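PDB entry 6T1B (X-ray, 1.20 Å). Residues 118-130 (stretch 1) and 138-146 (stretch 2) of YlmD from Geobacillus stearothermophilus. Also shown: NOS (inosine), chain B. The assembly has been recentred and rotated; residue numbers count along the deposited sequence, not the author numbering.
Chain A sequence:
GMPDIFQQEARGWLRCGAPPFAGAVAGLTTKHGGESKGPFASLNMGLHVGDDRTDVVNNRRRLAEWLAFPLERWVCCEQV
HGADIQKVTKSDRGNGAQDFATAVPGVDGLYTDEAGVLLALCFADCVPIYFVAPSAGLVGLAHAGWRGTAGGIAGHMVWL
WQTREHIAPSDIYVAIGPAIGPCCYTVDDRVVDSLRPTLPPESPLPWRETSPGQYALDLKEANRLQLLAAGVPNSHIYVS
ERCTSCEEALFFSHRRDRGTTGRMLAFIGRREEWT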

ATOM      1  N   LEU A 118      10.249  -9.831   1.558  1.00 11.82           N
ATOM      2  CA  LEU A 118       8.930  -9.436   1.082  1.00 12.75           C
ATOM      3  C   LEU A 118       8.376  -8.355   1.986  1.00 11.13           C
ATOM      4  O   LEU A 118       8.008  -8.623   3.127  1.00 11.80           O
ATOM      5  N   LEU A 119       8.283  -7.122   1.486  1.00 11.06           N
ATOM      6  CA  LEU A 119       7.645  -6.056   2.234  1.00 10.38           C
ATOM      7  C   LEU A 119       6.151  -6.319   2.199  1.00 10.33           C
ATOM      8  O   LEU A 119       5.596  -6.603   1.126  1.00 11.59           O
ATOM      9  N   ALA A 120       5.477  -6.187   3.336  1.00  9.89           N
ATOM     10  CA  ALA A 120       4.094  -6.626   3.445  1.00 10.25           C
ATOM     11  C   ALA A 120       3.343  -5.663   4.355  1.00 10.74           C
ATOM     12  O   ALA A 120       3.623  -5.594   5.560  1.00 10.77           O
ATOM     13  N   LEU A 121       2.370  -4.935   3.782  1.00  9.07           N
ATOM     14  CA  LEU A 121       1.576  -3.946   4.497  1.00  8.95           C
ATOM     15  C   LEU A 121       0.080  -4.219   4.282  1.00  9.11           C
ATOM     16  O   LEU A 121      -0.317  -4.736   3.229  1.00  9.87           O
ATOM     17  N   CYS A 122      -0.726  -3.862   5.280  1.00  8.64           N
ATOM     18  CA  CYS A 122      -2.145  -4.158   5.277  1.00  8.84           C
ATOM     19  C   CYS A 122      -2.979  -2.964   4.861  1.00  9.20           C
ATOM     20  O   CYS A 122      -2.650  -1.824   5.232  1.00  9.96           O
ATOM     21  N   PHE A 123      -4.086  -3.233   4.148  1.00  8.58           N
ATOM     22  CA  PHE A 123      -4.904  -2.194   3.550  1.00  9.58           C
ATOM     23  C   PHE A 123      -6.372  -2.589   3.544  1.00  9.79           C
ATOM     24  O   PHE A 123      -6.715  -3.750   3.309  1.00 10.55           O
ATOM     25  N   ALA A 124      -7.260  -1.595   3.702  1.00  9.71           N
ATOM     26  CA  ALA A 124      -8.686  -1.757   3.442  1.00  9.26           C
ATOM     27  C   ALA A 124      -9.342  -0.393   3.209  1.00 10.44           C
ATOM     28  O   ALA A 124     -10.302  -0.027   3.874  1.00 11.30           O
ATOM     29  N   ASP A 125      -8.764   0.362   2.273  1.00 10.35           N
ATOM     30  CA  ASP A 125      -9.262   1.640   1.765  1.00 11.46           C
ATOM     31  C   ASP A 125      -8.070   2.589   1.526  1.00 11.39           C
ATOM     32  O   ASP A 125      -8.075   3.357   0.572  1.00 12.55           O
ATOM     33  N   CYS A 126      -7.064   2.561   2.393  1.00 10.71           N
ATOM     34  CA  CYS A 126      -5.952   3.507   2.281  1.00 12.34           C
ATOM     35  C   CYS A 126      -5.131   3.169   1.047  1.00 11.43           C
ATOM     36  O   CYS A 126      -5.192   2.067   0.518  1.00 11.79           O
ATOM     37  N   VAL A 127      -4.346   4.133   0.596  1.00 10.92           N
ATOM     38  CA  VAL A 127      -3.635   3.974  -0.660  1.00 12.21           C
ATOM     39  C   VAL A 127      -2.359   3.157  -0.503  1.00  9.69           C
ATOM     40  O   VAL A 127      -1.460   3.548   0.258  1.00 10.95           O
ATOM     41  N   PRO A 128      -2.235   2.018  -1.204  1.00 10.52           N
ATOM     42  CA  PRO A 128      -0.945   1.308  -1.240  1.00 10.02           C
ATOM     43  C   PRO A 128      -0.085   1.883  -2.355  1.00 12.01           C
ATOM     44  O   PRO A 128      -0.507   1.921  -3.523  1.00 11.61           O
ATOM     45  N   ILE A 129       1.106   2.341  -2.016  1.00 10.37           N
ATOM     46  CA  ILE A 129       1.998   2.962  -2.991  1.00 10.36           C
ATOM     47  C   ILE A 129       3.219   2.058  -3.125  1.00 10.32           C
ATOM     48  O   ILE A 129       3.977   1.877  -2.164  1.00 10.50           O
ATOM     49  N   TYR A 130       3.383   1.458  -4.305  1.00 11.01           N
ATOM     50  CA  TYR A 130       4.480   0.557  -4.594  1.00 11.20           C
ATOM     51  C   TYR A 130       5.549   1.314  -5.374  1.00 10.98           C
ATOM     52  O   TYR A 130       5.236   2.014  -6.340  1.00 11.70           O
ATOM     53  N   LEU A 138      15.934  -1.654  -5.927  1.00 15.42           N
ATOM     54  CA  LEU A 138      15.177  -1.131  -4.800  1.00 13.99           C
ATOM     55  C   LEU A 138      13.702  -1.400  -5.012  1.00 14.60           C
ATOM     56  O   LEU A 138      13.183  -1.230  -6.130  1.00 14.60           O
ATOM     57  N   VAL A 139      13.035  -1.810  -3.943  1.00 13.59           N
ATOM     58  CA  VAL A 139      11.584  -1.858  -3.923  1.00 13.05           C
ATOM     59  C   VAL A 139      11.137  -1.160  -2.648  1.00 11.76           C
ATOM     60  O   VAL A 139      11.835  -1.200  -1.620  1.00 12.15           O
ATOM     61  N   GLY A 140       9.940  -0.576  -2.690  1.00 11.37           N
ATOM     62  CA  GLY A 140       9.387   0.077  -1.523  1.00 10.60           C
ATOM     63  C   GLY A 140       7.884  -0.047  -1.518  1.00 10.60           C
ATOM     64  O   GLY A 140       7.255  -0.273  -2.564  1.00 10.70           O
ATOM     65  N   LEU A 141       7.314   0.151  -0.332  1.00  9.22           N
ATOM     66  CA  LEU A 141       5.870   0.076  -0.194  1.00 10.05           C
ATOM     67  C   LEU A 141       5.462   0.995   0.939  1.00  9.10           C
ATOM     68  O   LEU A 141       6.016   0.930   2.049  1.00  9.59           O
ATOM     69  N   ALA A 142       4.463   1.833   0.683  1.00  9.85           N
ATOM     70  CA  ALA A 142       3.965   2.784   1.666  1.00  9.74           C
ATOM     71  C   ALA A 142       2.454   2.729   1.775  1.00 10.79           C
ATOM     72  O   ALA A 142       1.755   2.436   0.801  1.00 10.85           O
ATOM     73  N   HIS A 143       1.979   3.031   2.984  1.00  9.63           N
ATOM     74  CA  HIS A 143       0.576   3.050   3.371  1.00 10.45           C
ATOM     75  C   HIS A 143       0.195   4.508   3.567  1.00 10.58           C
ATOM     76  O   HIS A 143       0.711   5.171   4.469  1.00 11.95           O
ATOM     77  N   ALA A 144      -0.710   5.010   2.721  1.00 11.77           N
ATOM     78  CA  ALA A 144      -1.102   6.410   2.764  1.00 13.71           C
ATOM     79  C   ALA A 144      -2.610   6.566   2.859  1.00 13.68           C
ATOM     80  O   ALA A 144      -3.312   6.551   1.848  1.00 13.29           O
ATOM     81  N   GLY A 145      -3.116   6.760   4.070  1.00 14.33           N
ATOM     82  CA  GLY A 145      -4.421   7.340   4.266  1.00 15.00           C
ATOM     83  C   GLY A 145      -4.304   8.843   4.251  1.00 15.64           C
ATOM     84  O   GLY A 145      -3.278   9.412   3.871  1.00 14.55           O
ATOM     85  N   TRP A 146      -5.372   9.521   4.678  1.00 14.85           N
ATOM     86  CA  TRP A 146      -5.309  10.978   4.604  1.00 17.07           C
ATOM     87  C   TRP A 146      -4.183  11.533   5.476  1.00 15.39           C
ATOM     88  O   TRP A 146      -3.528  12.518   5.103  1.00 15.97           O
TER

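Strand 138-144 pairs antiparallel with strand 127-130, while strand 118-123 runs nearly parallel to it, their directions 11° apart. Leu141 and His143 face strand 118-123, while Ala142 and Ala144 face the other way. Leu138 lies beyond reach of the first stretch. Val139, an m rotamer, begins the contact: its CG2 lies 4.1 Å from Leu119 CD1. Gly140 has no side chain, and Leu119 CD1 settles 3.9 Å from its CA.

Leu141 is the centre of the packing and buries the largest area of any residue here. Its t,p conformation sends CD2 to within 3.9 Å of Leu121 CD1, while Leu141 CD1 sits over the face of the Tyr130 ring, 4.0 Å from its centroid, a CH-pi contact. A branched aliphatic side chain can thus touch two partners at once, one methyl for each. Leu119 (m,t) and Leu121 (m,p) both point toward this strand.

Ala142 turns to the other side of the sheet, its CB 4.4 Å from Ile129 CB; a lone methyl lets it lie beside the bulkier Ile129. Its backbone N and O are hydrogen-bonded to Ile129 O and N, both at 2.9 Å.

His143 returns to the face of Leu141. Its t rotamer directs an edge toward the face of Phe123, with CD2 3.6 Å from Phe123 CE1; CD2 also lies 3.8 Å from Cys126 CB. An imidazole can pack as an aromatic and still offer nitrogens: ND1 is hydrogen-bonded elsewhere in the structure, and His143 NE2 approaches inosine O5' at 3.1 Å. That O5' donates a hydrogen bond to Cys122 O, also 3.1 Å.

Ala144 shares the side of Ala142. Its small CB touches both Val127 CB, at 4.3 Å, and CD1 of Ile129, an m,t rotamer, at 4.0 Å. At Gly145, the N-cap of a helix, Cys126 SG comes 3.7 Å from CA; a CB there would clash with that sulfur. Trp146 points away.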

ATOM      1  CB  LEU A 118       7.975 -10.631   1.010  1.00 12.39           C
ATOM      2  CG  LEU A 118       6.705 -10.332   0.209  1.00 11.32           C
ATOM      3  CD1 LEU A 118       6.968 -10.275  -1.289  1.00 13.63           C
ATOM      4  CD2 LEU A 118       5.581 -11.315   0.533  1.00 13.07           C
ATOM      5  CB  LEU A 119       7.950  -4.704   1.592  1.00  9.84           C
ATOM      6  CG  LEU A 119       9.452  -4.461   1.354  1.00 12.26           C
ATOM      7  CD1 LEU A 119       9.614  -3.091   0.705  1.00 12.42           C
ATOM      8  CD2 LEU A 119      10.271  -4.573   2.580  1.00 12.21           C
ATOM      9  CB  ALA A 120       4.063  -8.059   3.981  1.00 12.13           C
ATOM     10  CB  LEU A 121       1.927  -2.512   4.058  1.00 10.50           C
ATOM     11  CG  LEU A 121       3.176  -1.894   4.689  1.00 10.57           C
ATOM     12  CD1 LEU A 121       4.532  -2.420   4.248  1.00 11.52           C
ATOM     13  CD2 LEU A 121       3.136  -0.373   4.486  1.00 12.89           C
ATOM     14  CB  CYS A 122      -2.566  -4.564   6.686  1.00 10.31           C
ATOM     15  SG  CYS A 122      -2.047  -6.222   7.168  1.00 13.73           S
ATOM     16  CB  PHE A 123      -4.483  -1.954   2.097  1.00 10.60           C
ATOM     17  CG  PHE A 123      -3.162  -1.315   2.001  1.00 10.15           C
ATOM     18  CD1 PHE A 123      -3.058   0.061   2.045  1.00 10.55           C
ATOM     19  CD2 PHE A 123      -2.015  -2.071   1.982  1.00  9.03           C
ATOM     20  CE1 PHE A 123      -1.820   0.680   2.020  1.00 11.20           C
ATOM     21  CE2 PHE A 123      -0.770  -1.450   1.962  1.00 10.51           C
ATOM     22  CZ  PHE A 123      -0.681  -0.079   1.992  1.00 10.90           C
ATOM     23  CB  ALA A 124      -9.375  -2.508   4.570  1.00 11.32           C
ATOM     24  CB  ASP A 125     -10.235   2.382   2.675  1.00 11.34           C
ATOM     25  CG  ASP A 125     -11.670   1.880   2.594  1.00 12.97           C
ATOM     26  OD1 ASP A 125     -12.415   2.294   3.490  1.00 12.70           O
ATOM     27  OD2 ASP A 125     -12.076   1.137   1.652  1.00 12.28           O
ATOM     28  CB  CYS A 126      -5.111   3.469   3.547  1.00 15.11           C
ATOM     29  SG  CYS A 126      -5.990   4.098   5.010  1.00 20.09           S
ATOM     30  CB  VAL A 127      -3.297   5.341  -1.290  1.00 12.19           C
ATOM     31  CG1 VAL A 127      -2.614   5.130  -2.631  1.00 15.58           C
ATOM     32  CG2 VAL A 127      -4.540   6.181  -1.424  1.00 14.89           C
ATOM     33  CB  PRO A 128      -1.349  -0.148  -1.509  1.00 10.68           C
ATOM     34  CG  PRO A 128      -2.634  -0.069  -2.269  1.00 13.25           C
ATOM     35  CD  PRO A 128      -3.268   1.300  -1.985  1.00 11.64           C
ATOM     36  CB  ILE A 129       2.392   4.394  -2.599  1.00 11.40           C
ATOM     37  CG1 ILE A 129       1.193   5.257  -2.229  1.00 12.08           C
ATOM     38  CG2 ILE A 129       3.131   5.017  -3.784  1.00 12.64           C
ATOM     39  CD1 ILE A 129       1.583   6.622  -1.747  1.00 17.97           C
ATOM     40  CB  TYR A 130       4.000  -0.600  -5.484  1.00 11.90           C
ATOM     41  CG  TYR A 130       2.837  -1.450  -4.969  1.00 11.18           C
ATOM     42  CD1 TYR A 130       1.538  -0.951  -4.945  1.00 12.39           C
ATOM     43  CD2 TYR A 130       3.034  -2.773  -4.580  1.00 10.93           C
ATOM     44  CE1 TYR A 130       0.472  -1.736  -4.509  1.00 12.07           C
ATOM     45  CE2 TYR A 130       1.992  -3.552  -4.150  1.00 10.80           C
ATOM     46  CZ  TYR A 130       0.705  -3.026  -4.108  1.00 10.96           C
ATOM     47  OH  TYR A 130      -0.368  -3.811  -3.711  1.00 11.37           O
ATOM     48  CB  LEU A 138      15.349   0.384  -4.659  1.00 16.54           C
ATOM     49  CG  LEU A 138      16.572   0.839  -3.879  1.00 17.99           C
ATOM     50  CD1 LEU A 138      16.979   2.252  -4.224  1.00 27.61           C
ATOM     51  CD2 LEU A 138      16.254   0.708  -2.389  1.00 23.65           C
ATOM     52  CB  VAL A 139      11.009  -3.294  -3.999  1.00 14.12           C
ATOM     53  CG1 VAL A 139      11.346  -3.943  -5.332  1.00 14.58           C
ATOM     54  CG2 VAL A 139      11.474  -4.154  -2.807  1.00 14.72           C
ATOM     55  CB  LEU A 141       5.451  -1.375   0.104  1.00  9.84           C
ATOM     56  CG  LEU A 141       3.964  -1.673   0.255  1.00 10.45           C
ATOM     57  CD1 LEU A 141       3.142  -1.230  -0.927  1.00 11.39           C
ATOM     58  CD2 LEU A 141       3.811  -3.185   0.503  1.00 11.27           C
ATOM     59  CB  ALA A 142       4.405   4.217   1.317  1.00 11.19           C
ATOM     60  CB  HIS A 143       0.461   2.247   4.676  1.00 10.79           C
ATOM     61  CG  HIS A 143      -0.767   2.502   5.476  1.00 14.31           C
ATOM     62  ND1 HIS A 143      -0.732   3.175   6.679  1.00 12.59           N
ATOM     63  CD2 HIS A 143      -2.054   2.100   5.309  1.00 14.87           C
ATOM     64  CE1 HIS A 143      -1.943   3.215   7.197  1.00 15.45           C
ATOM     65  NE2 HIS A 143      -2.768   2.554   6.395  1.00 16.16           N
ATOM     66  CB  ALA A 144      -0.581   7.157   1.534  1.00 14.57           C
ATOM     67  CB  TRP A 146      -6.672  11.628   4.901  1.00 18.68           C
ATOM     68  CG  TRP A 146      -7.089  11.732   6.350  1.00 18.65           C
ATOM     69  CD1 TRP A 146      -7.908  10.891   7.024  1.00 21.42           C
ATOM     70  CD2 TRP A 146      -6.728  12.762   7.271  1.00 20.93           C
ATOM     71  NE1 TRP A 146      -8.067  11.312   8.318  1.00 20.31           N
ATOM     72  CE2 TRP A 146      -7.362  12.472   8.490  1.00 21.18           C
ATOM     73  CE3 TRP A 146      -5.932  13.905   7.179  1.00 22.05           C
ATOM     74  CZ2 TRP A 146      -7.223  13.276   9.609  1.00 21.19           C
ATOM     75  CZ3 TRP A 146      -5.796  14.707   8.300  1.00 25.07           C
ATOM     76  CH2 TRP A 146      -6.440  14.385   9.497  1.00 25.10           C
TER
HETATM   77  N9  NOS B 301      -4.086  -3.117  11.137  1.00 28.56           N
HETATM   78  C4  NOS B 301      -2.859  -3.526  10.770  1.00 26.01           C
HETATM   79  N3  NOS B 301      -1.654  -2.822  10.269  1.00 25.85           N
HETATM   80  C2  NOS B 301      -0.459  -3.571  10.004  1.00 25.92           C
HETATM   81  N1  NOS B 301      -0.404  -4.991  10.211  1.00 25.76           N
HETATM   82  C6  NOS B 301      -1.522  -5.713  10.686  1.00 23.83           C
HETATM   83  O6  NOS B 301      -1.416  -6.901  10.826  1.00 19.81           O
HETATM   84  C5  NOS B 301      -2.793  -4.885  10.962  1.00 24.18           C
HETATM   85  N7  NOS B 301      -3.961  -5.272  11.369  1.00 21.97           N
HETATM   86  C8  NOS B 301      -4.760  -4.215  11.494  1.00 27.12           C
HETATM   87  C5' NOS B 301      -3.726  -0.295   7.911  1.00 40.47           C
HETATM   88  O5' NOS B 301      -4.535   0.075   6.797  1.00 41.78           O
HETATM   89  C4' NOS B 301      -4.502  -0.196   9.199  1.00 38.12           C
HETATM   90  O4' NOS B 301      -4.827  -1.534   9.638  1.00 35.88           O
HETATM   91  C1' NOS B 301      -4.475  -1.701  10.996  1.00 33.55           C
HETATM   92  C2' NOS B 301      -3.406  -0.657  11.298  1.00 36.43           C
HETATM   93  O2' NOS B 301      -3.448  -0.285  12.670  1.00 37.52           O
HETATM   94  C3' NOS B 301      -3.787   0.492  10.363  1.00 38.34           C
HETATM   95  O3' NOS B 301      -4.712   1.367  11.030  1.00 39.57           O